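Protein argonaute (Methanocaldococcus jannaschii, PDB 5G5S) uses short single-stranded DNA guides to bind and cut complementary DNA target strands, and may help defend the cell against invading genetic elements. Local coordinates at residues Thr331-Ile336 and Ile488-Leu493; Leu479-Gly484 and Ser671-Glu676. One frame throughout, in Å; residues are numbered along the deposited sequence.

Contact 1: Thr331-Ile336 and Ile488-Leu493; sequences TLFTWI and IKYFIL
Phe333 and Tyr490 meet tip to tip as an offset edge-to-face pair, the edge of Phe333 turned to the face of Tyr490, with centroids 5.2 Å apart and planes at 64°. The contact ties the loop between strands 323-326 and 357-365, on the approach to the Mid domain, to the chain that leaves helix 473-485 for strand 492-493 of a small antiparallel sheet. Phe333 CZ lies 3.6 Å from Tyr490 CE2. Leu332 reaches the other flank of the tyrosine but stays on the same side of its plane, CD2 coming to 3.9 Å from Tyr490 CD1; the same methyl touches the ring of Phe491, which stacks on Tyr670. At its tip, Tyr490 OH sits near the plane of the Trp335 indole, at the edge, 4.1 Å from CZ2, while its hydrogen bond goes to the carbonyl of Tyr344. Backbone atom C of Phe333 and CG1 of Ile336 lie against the rim of one indole face. Trp335 CG stands between the backbone N and the carbonyl carbon (chi1 51°). No hydrogen bond crosses between the segments; within the loop, Trp335 NE1 makes a weak, bent one to Leu332 O at 2.7 Å and Thr334 OG1 another to Thr331 O at 2.8 Å, with the hydroxyl above the carbonyl plane.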
ATOM      1  N   THR A 331     -15.688  -9.494  19.137  1.00 76.06           N
ATOM      2  CA  THR A 331     -16.109  -9.786  20.510  1.00 77.59           C
ATOM      3  C   THR A 331     -14.986  -9.537  21.542  1.00 80.95           C
ATOM      4  O   THR A 331     -15.098  -9.999  22.678  1.00 82.00           O
ATOM      5  CB  THR A 331     -16.662 -11.220  20.630  1.00 85.62           C
ATOM      6  OG1 THR A 331     -15.638 -12.148  20.272  1.00 84.32           O
ATOM      7  CG2 THR A 331     -17.940 -11.447  19.813  1.00 84.50           C
ATOM      8  N   LEU A 332     -13.915  -8.808  21.157  1.00 75.26           N
ATOM      9  CA  LEU A 332     -12.797  -8.534  22.065  1.00 74.43           C
ATOM     10  C   LEU A 332     -13.186  -7.664  23.272  1.00 79.41           C
ATOM     11  O   LEU A 332     -12.714  -7.914  24.385  1.00 78.74           O
ATOM     12  CB  LEU A 332     -11.615  -7.918  21.298  1.00 71.99           C
ATOM     13  CG  LEU A 332     -10.218  -8.074  21.907  1.00 75.57           C
ATOM     14  CD1 LEU A 332      -9.791  -9.520  21.942  1.00 75.84           C
ATOM     15  CD2 LEU A 332      -9.202  -7.317  21.093  1.00 75.63           C
ATOM     16  N   PHE A 333     -14.051  -6.655  23.042  1.00 77.21           N
ATOM     17  CA  PHE A 333     -14.517  -5.720  24.068  1.00 78.70           C
ATOM     18  C   PHE A 333     -16.042  -5.716  24.206  1.00 85.60           C
ATOM     19  O   PHE A 333     -16.627  -4.686  24.540  1.00 87.42           O
ATOM     20  CB  PHE A 333     -13.974  -4.301  23.812  1.00 78.91           C
ATOM     21  CG  PHE A 333     -12.468  -4.194  23.818  1.00 78.23           C
ATOM     22  CD1 PHE A 333     -11.775  -3.974  25.003  1.00 81.96           C
ATOM     23  CD2 PHE A 333     -11.743  -4.294  22.636  1.00 76.86           C
ATOM     24  CE1 PHE A 333     -10.380  -3.864  25.005  1.00 81.24           C
ATOM     25  CE2 PHE A 333     -10.351  -4.188  22.641  1.00 78.16           C
ATOM     26  CZ  PHE A 333      -9.679  -3.974  23.824  1.00 77.31           C
ATOM     27  N   THR A 334     -16.685  -6.868  23.973  1.00 83.29           N
ATOM     28  CA  THR A 334     -18.135  -7.000  24.124  1.00 86.98           C
ATOM     29  C   THR A 334     -18.552  -6.926  25.608  1.00 93.75           C
ATOM     30  O   THR A 334     -19.672  -6.511  25.913  1.00 94.62           O
ATOM     31  CB  THR A 334     -18.666  -8.207  23.349  1.00103.70           C
ATOM     32  OG1 THR A 334     -17.693  -9.253  23.400  1.00106.41           O
ATOM     33  CG2 THR A 334     -18.976  -7.865  21.892  1.00102.48           C
ATOM     34  N   TRP A 335     -17.598  -7.246  26.516  1.00 91.48           N
ATOM     35  CA  TRP A 335     -17.716  -7.194  27.973  1.00 94.64           C
ATOM     36  C   TRP A 335     -17.830  -5.756  28.520  1.00101.09           C
ATOM     37  O   TRP A 335     -18.115  -5.571  29.708  1.00104.93           O
ATOM     38  CB  TRP A 335     -16.571  -7.969  28.651  1.00 93.54           C
ATOM     39  CG  TRP A 335     -15.201  -7.598  28.163  1.00 91.96           C
ATOM     40  CD1 TRP A 335     -14.495  -8.203  27.163  1.00 92.24           C
ATOM     41  CD2 TRP A 335     -14.376  -6.536  28.653  1.00 91.86           C
ATOM     42  NE1 TRP A 335     -13.276  -7.584  27.002  1.00 89.88           N
ATOM     43  CE2 TRP A 335     -13.177  -6.554  27.902  1.00 92.98           C
ATOM     44  CE3 TRP A 335     -14.531  -5.562  29.657  1.00 95.72           C
ATOM     45  CZ2 TRP A 335     -12.137  -5.640  28.124  1.00 91.66           C
ATOM     46  CZ3 TRP A 335     -13.506  -4.655  29.872  1.00 96.71           C
ATOM     47  CH2 TRP A 335     -12.328  -4.693  29.108  1.00 94.42           C
ATOM     48  N   ILE A 336     -17.626  -4.746  27.652  1.00 95.10           N
ATOM     49  CA  ILE A 336     -17.761  -3.326  28.002  1.00 95.57           C
ATOM     50  C   ILE A 336     -19.245  -3.032  28.261  1.00103.46           C
ATOM     51  O   ILE A 336     -19.564  -2.376  29.246  1.00107.09           O
ATOM     52  CB  ILE A 336     -17.118  -2.406  26.908  1.00 94.48           C
ATOM     53  CG1 ILE A 336     -15.576  -2.596  26.826  1.00 91.31           C
ATOM     54  CG2 ILE A 336     -17.521  -0.917  27.039  1.00 96.03           C
ATOM     55  CD1 ILE A 336     -14.710  -1.930  27.894  1.00 92.25           C
ATOM     56  N   ILE A 488      -0.046  -2.263  22.458  1.00 65.22           N
ATOM     57  CA  ILE A 488      -0.522  -3.377  23.277  1.00 67.27           C
ATOM     58  C   ILE A 488      -0.731  -4.608  22.389  1.00 68.75           C
ATOM     59  O   ILE A 488      -1.482  -4.550  21.420  1.00 67.25           O
ATOM     60  CB  ILE A 488      -1.769  -2.988  24.141  1.00 70.98           C
ATOM     61  CG1 ILE A 488      -1.383  -1.910  25.180  1.00 73.02           C
ATOM     62  CG2 ILE A 488      -2.382  -4.220  24.833  1.00 73.92           C
ATOM     63  CD1 ILE A 488      -2.530  -1.091  25.794  1.00 74.26           C
ATOM     64  N   LYS A 489      -0.043  -5.706  22.723  1.00 65.21           N
ATOM     65  CA  LYS A 489      -0.117  -6.982  22.010  1.00 63.40           C
ATOM     66  C   LYS A 489      -1.316  -7.719  22.574  1.00 67.21           C
ATOM     67  O   LYS A 489      -1.165  -8.574  23.442  1.00 69.08           O
ATOM     68  CB  LYS A 489       1.178  -7.802  22.226  1.00 66.94           C
ATOM     69  CG  LYS A 489       2.328  -7.390  21.343  1.00 72.11           C
ATOM     70  CD  LYS A 489       3.118  -6.232  21.895  1.00 78.87           C
ATOM     71  CE  LYS A 489       3.668  -5.393  20.775  1.00 73.97           C
ATOM     72  NZ  LYS A 489       4.379  -4.223  21.322  1.00 84.24           N
ATOM     73  N   TYR A 490      -2.515  -7.346  22.125  1.00 63.17           N
ATOM     74  CA  TYR A 490      -3.742  -7.938  22.652  1.00 65.23           C
ATOM     75  C   TYR A 490      -3.954  -9.403  22.256  1.00 72.85           C
ATOM     76  O   TYR A 490      -4.083 -10.269  23.127  1.00 75.90           O
ATOM     77  CB  TYR A 490      -4.971  -7.071  22.339  1.00 63.57           C
ATOM     78  CG  TYR A 490      -5.906  -6.959  23.515  1.00 66.87           C
ATOM     79  CD1 TYR A 490      -6.676  -8.046  23.926  1.00 71.14           C
ATOM     80  CD2 TYR A 490      -5.995  -5.782  24.249  1.00 67.76           C
ATOM     81  CE1 TYR A 490      -7.523  -7.956  25.028  1.00 74.46           C
ATOM     82  CE2 TYR A 490      -6.854  -5.673  25.339  1.00 71.14           C
ATOM     83  CZ  TYR A 490      -7.611  -6.766  25.731  1.00 79.43           C
ATOM     84  OH  TYR A 490      -8.440  -6.674  26.819  1.00 81.03           O
ATOM     85  N   PHE A 491      -3.953  -9.676  20.956  1.00 67.70           N
ATOM     86  CA  PHE A 491      -4.171 -11.015  20.421  1.00 68.78           C
ATOM     87  C   PHE A 491      -2.979 -11.491  19.603  1.00 72.19           C
ATOM     88  O   PHE A 491      -2.254 -10.675  19.034  1.00 70.72           O
ATOM     89  CB  PHE A 491      -5.478 -11.066  19.591  1.00 69.39           C
ATOM     90  CG  PHE A 491      -5.572 -10.043  18.485  1.00 67.38           C
ATOM     91  CD1 PHE A 491      -6.081  -8.772  18.731  1.00 69.38           C
ATOM     92  CD2 PHE A 491      -5.164 -10.352  17.192  1.00 67.69           C
ATOM     93  CE1 PHE A 491      -6.137  -7.813  17.711  1.00 68.35           C
ATOM     94  CE2 PHE A 491      -5.232  -9.399  16.171  1.00 68.07           C
ATOM     95  CZ  PHE A 491      -5.705  -8.133  16.439  1.00 65.41           C
ATOM     96  N   ILE A 492      -2.759 -12.812  19.573  1.00 70.35           N
ATOM     97  CA  ILE A 492      -1.686 -13.440  18.797  1.00 69.92           C
ATOM     98  C   ILE A 492      -2.289 -14.505  17.864  1.00 75.52           C
ATOM     99  O   ILE A 492      -3.501 -14.737  17.902  1.00 73.58           O
ATOM    100  CB  ILE A 492      -0.511 -13.974  19.683  1.00 74.84           C
ATOM    101  CG1 ILE A 492      -0.950 -15.123  20.611  1.00 78.11           C
ATOM    102  CG2 ILE A 492       0.176 -12.846  20.464  1.00 74.22           C
ATOM    103  CD1 ILE A 492      -0.094 -16.326  20.552  1.00 78.42           C
ATOM    104  N   LEU A 493      -1.450 -15.132  17.021  1.00 76.29           N
ATOM    105  CA  LEU A 493      -1.884 -16.193  16.112  1.00 78.96           C
ATOM    106  C   LEU A 493      -1.893 -17.525  16.835  1.00 92.30           C
ATOM    107  O   LEU A 493      -0.965 -17.803  17.597  1.00 94.80           O
ATOM    108  CB  LEU A 493      -0.968 -16.274  14.888  1.00 78.06           C
ATOM    109  CG  LEU A 493      -1.128 -15.178  13.836  1.00 79.30           C
ATOM    110  CD1 LEU A 493       0.039 -15.180  12.878  1.00 78.10           C
ATOM    111  CD2 LEU A 493      -2.437 -15.337  13.064  1.00 83.23           C
TER

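Contact 2: Leu479-Gly484 and Ser671-Glu676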
ATOM      1  N   LEU A 479     -11.672   0.642  20.628  1.00 64.82           N
ATOM      2  CA  LEU A 479     -10.769   0.094  21.635  1.00 64.67           C
ATOM      3  C   LEU A 479      -9.661  -0.751  21.022  1.00 67.32           C
ATOM      4  O   LEU A 479      -8.524  -0.627  21.469  1.00 66.51           O
ATOM      5  CB  LEU A 479     -11.519  -0.631  22.771  1.00 66.77           C
ATOM      6  CG  LEU A 479     -12.320   0.284  23.713  1.00 72.45           C
ATOM      7  CD1 LEU A 479     -13.204  -0.521  24.643  1.00 74.01           C
ATOM      8  CD2 LEU A 479     -11.396   1.218  24.514  1.00 75.46           C
ATOM      9  N   ILE A 480      -9.966  -1.532  19.944  1.00 64.32           N
ATOM     10  CA  ILE A 480      -8.984  -2.335  19.204  1.00 63.51           C
ATOM     11  C   ILE A 480      -7.885  -1.414  18.659  1.00 67.11           C
ATOM     12  O   ILE A 480      -6.695  -1.692  18.834  1.00 64.85           O
ATOM     13  CB  ILE A 480      -9.642  -3.175  18.062  1.00 66.08           C
ATOM     14  CG1 ILE A 480     -10.461  -4.352  18.641  1.00 68.00           C
ATOM     15  CG2 ILE A 480      -8.570  -3.687  17.069  1.00 64.15           C
ATOM     16  CD1 ILE A 480     -11.489  -4.928  17.716  1.00 74.40           C
ATOM     17  N   GLN A 481      -8.305  -0.303  18.026  1.00 65.53           N
ATOM     18  CA  GLN A 481      -7.395   0.673  17.444  1.00 65.01           C
ATOM     19  C   GLN A 481      -6.569   1.422  18.481  1.00 69.19           C
ATOM     20  O   GLN A 481      -5.382   1.632  18.243  1.00 68.46           O
ATOM     21  CB  GLN A 481      -8.117   1.604  16.460  1.00 66.50           C
ATOM     22  CG  GLN A 481      -7.135   2.312  15.535  1.00 73.62           C
ATOM     23  CD  GLN A 481      -7.683   2.639  14.181  1.00 75.65           C
ATOM     24  OE1 GLN A 481      -8.446   1.883  13.583  1.00 66.04           O
ATOM     25  NE2 GLN A 481      -7.224   3.751  13.640  1.00 66.77           N
ATOM     26  N   ILE A 482      -7.171   1.760  19.650  1.00 66.34           N
ATOM     27  CA  ILE A 482      -6.494   2.423  20.771  1.00 66.54           C
ATOM     28  C   ILE A 482      -5.368   1.523  21.307  1.00 70.65           C
ATOM     29  O   ILE A 482      -4.249   2.008  21.514  1.00 71.36           O
ATOM     30  CB  ILE A 482      -7.507   2.873  21.865  1.00 71.46           C
ATOM     31  CG1 ILE A 482      -8.324   4.097  21.387  1.00 71.58           C
ATOM     32  CG2 ILE A 482      -6.816   3.146  23.213  1.00 74.19           C
ATOM     33  CD1 ILE A 482      -9.506   4.593  22.352  1.00 74.67           C
ATOM     34  N   MET A 483      -5.657   0.212  21.494  1.00 66.42           N
ATOM     35  CA  MET A 483      -4.684  -0.806  21.941  1.00 66.25           C
ATOM     36  C   MET A 483      -3.480  -0.869  21.003  1.00 68.57           C
ATOM     37  O   MET A 483      -2.344  -0.898  21.475  1.00 69.10           O
ATOM     38  CB  MET A 483      -5.334  -2.208  22.056  1.00 68.75           C
ATOM     39  CG  MET A 483      -6.443  -2.315  23.099  1.00 73.58           C
ATOM     40  SD  MET A 483      -5.969  -1.971  24.806  1.00 80.48           S
ATOM     41  CE  MET A 483      -6.592  -0.312  24.983  1.00 76.85           C
ATOM     42  N   GLY A 484      -3.748  -0.874  19.690  1.00 63.05           N
ATOM     43  CA  GLY A 484      -2.730  -0.903  18.642  1.00 60.40           C
ATOM     44  C   GLY A 484      -1.840   0.322  18.677  1.00 62.22           C
ATOM     45  O   GLY A 484      -0.622   0.208  18.593  1.00 62.44           O
ATOM     46  N   SER A 671      -6.254  -1.733  12.841  1.00 59.46           N
ATOM     47  CA  SER A 671      -6.897  -0.656  12.065  1.00 60.52           C
ATOM     48  C   SER A 671      -8.382  -1.026  11.859  1.00 67.19           C
ATOM     49  O   SER A 671      -8.893  -1.021  10.737  1.00 68.07           O
ATOM     50  CB  SER A 671      -6.207  -0.462  10.714  1.00 62.01           C
ATOM     51  OG  SER A 671      -4.795  -0.422  10.829  1.00 67.21           O
ATOM     52  N   ALA A 672      -9.054  -1.368  12.963  1.00 64.68           N
ATOM     53  CA  ALA A 672     -10.444  -1.796  13.010  1.00 66.74           C
ATOM     54  C   ALA A 672     -11.448  -0.724  12.565  1.00 74.47           C
ATOM     55  O   ALA A 672     -12.528  -1.070  12.081  1.00 75.42           O
ATOM     56  CB  ALA A 672     -10.773  -2.293  14.402  1.00 67.32           C
ATOM     57  N   LEU A 673     -11.085   0.563  12.704  1.00 74.20           N
ATOM     58  CA  LEU A 673     -11.931   1.702  12.329  1.00 77.29           C
ATOM     59  C   LEU A 673     -11.812   2.088  10.848  1.00 88.73           C
ATOM     60  O   LEU A 673     -12.720   2.734  10.322  1.00 90.48           O
ATOM     61  CB  LEU A 673     -11.626   2.917  13.217  1.00 76.80           C
ATOM     62  CG  LEU A 673     -12.001   2.826  14.694  1.00 80.26           C
ATOM     63  CD1 LEU A 673     -11.131   3.752  15.521  1.00 78.89           C
ATOM     64  CD2 LEU A 673     -13.493   3.128  14.911  1.00 83.78           C
ATOM     65  N   TYR A 674     -10.704   1.694  10.181  1.00 88.96           N
ATOM     66  CA  TYR A 674     -10.452   1.994   8.768  1.00 91.48           C
ATOM     67  C   TYR A 674     -10.658   0.788   7.852  1.00 99.26           C
ATOM     68  O   TYR A 674     -10.925  -0.324   8.323  1.00 99.42           O
ATOM     69  CB  TYR A 674      -9.020   2.531   8.556  1.00 92.61           C
ATOM     70  CG  TYR A 674      -8.587   3.663   9.462  1.00 95.86           C
ATOM     71  CD1 TYR A 674      -9.429   4.745   9.714  1.00 99.69           C
ATOM     72  CD2 TYR A 674      -7.300   3.702   9.988  1.00 96.06           C
ATOM     73  CE1 TYR A 674      -9.028   5.799  10.534  1.00101.76           C
ATOM     74  CE2 TYR A 674      -6.875   4.767  10.779  1.00 97.96           C
ATOM     75  CZ  TYR A 674      -7.748   5.806  11.067  1.00107.20           C
ATOM     76  OH  TYR A 674      -7.335   6.847  11.865  1.00107.39           O
ATOM     77  N   GLY A 675     -10.515   1.044   6.548  1.00 97.98           N
ATOM     78  CA  GLY A 675     -10.594   0.064   5.470  1.00 98.53           C
ATOM     79  C   GLY A 675     -11.925  -0.628   5.281  1.00105.41           C
ATOM     80  O   GLY A 675     -12.947  -0.193   5.820  1.00106.38           O
ATOM     81  N   GLU A 676     -11.900  -1.724   4.493  1.00103.32           N
ATOM     82  CA  GLU A 676     -13.064  -2.541   4.153  1.00105.10           C
ATOM     83  C   GLU A 676     -13.213  -3.734   5.107  1.00108.67           C
ATOM     84  O   GLU A 676     -12.593  -4.790   4.906  1.00108.37           O
ATOM     85  CB  GLU A 676     -13.007  -2.983   2.681  1.00106.94           C
TER
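Gln481 and Ser671, both of which interact with guide DNA, come together where helix 473-485 of the Mid domain faces the loop between helices 656-666 and 684-697. The glutamine carries the contact. Its CG is anti to the backbone N (chi1 -162°) and the chain runs on extended, taking the amide across into the curve of residues 671-674. There Gln481 OE1 accepts the only hydrogen bond between the segments, from Leu673 N at 3.1 Å with an N-H...O angle of 158°, and the donor is tilted modestly from the carbonyl plane. Gln481 OE1 also lies 3.3 Å from Ser671 CA and 3.4 Å from Leu673 CB, so atoms of the loop's backbone and of the Leu673 side chain pack against it. Ala672 N is close as well, but badly angled for a bond. The amide comes over one face of the Tyr674 ring, Gln481 NE2 lying nearest Tyr674 CE2 at 3.1 Å; the two side chains cross at about a right angle and the amide and ring planes differ by 69°.

This is the Mid-PIWI junction that, in Argonautes, forms the pocket for the phosphorylated 5' end of the guide. Gln459, which binds a divalent cation there in another structure of this protein, lies beside Gln481, itself an inferred ligand of that metal. Tyr674 OH makes a weak hydrogen bond to O of the C-terminal residue, Ile715, and Ser671 OG bonds to Tyr688 OH, linking the loop weakly to the chain end and, through Ser671, to helix 684-697.

Apolar packing adds to this: Ile480 CG2 lies 3.7 Å from Ala672 CB, while Leu673 CD1 rests against Gln481 CB, 3.8 Å away.

Overall arrangement
Contacts 1 and 2 lie side by side, centres 11 Å apart, and share helix 473-485. Residues 479-484 supply that helix to contact 2 and also border contact 1, where Leu479 and Met483 pack against Phe333 and Met483 also against Tyr490; Ile488 N probably bonds to Met483 O as the chain leaves the helix. All touching residues of contact 1 are buried, and rings and a leucine join there without a hydrogen bond between the segments. Contact 2 is largely buried too, but Leu673 and Tyr674 are partly exposed, and its chemistry turns polar around one amide, in keeping with its place at the guide-binding pocket.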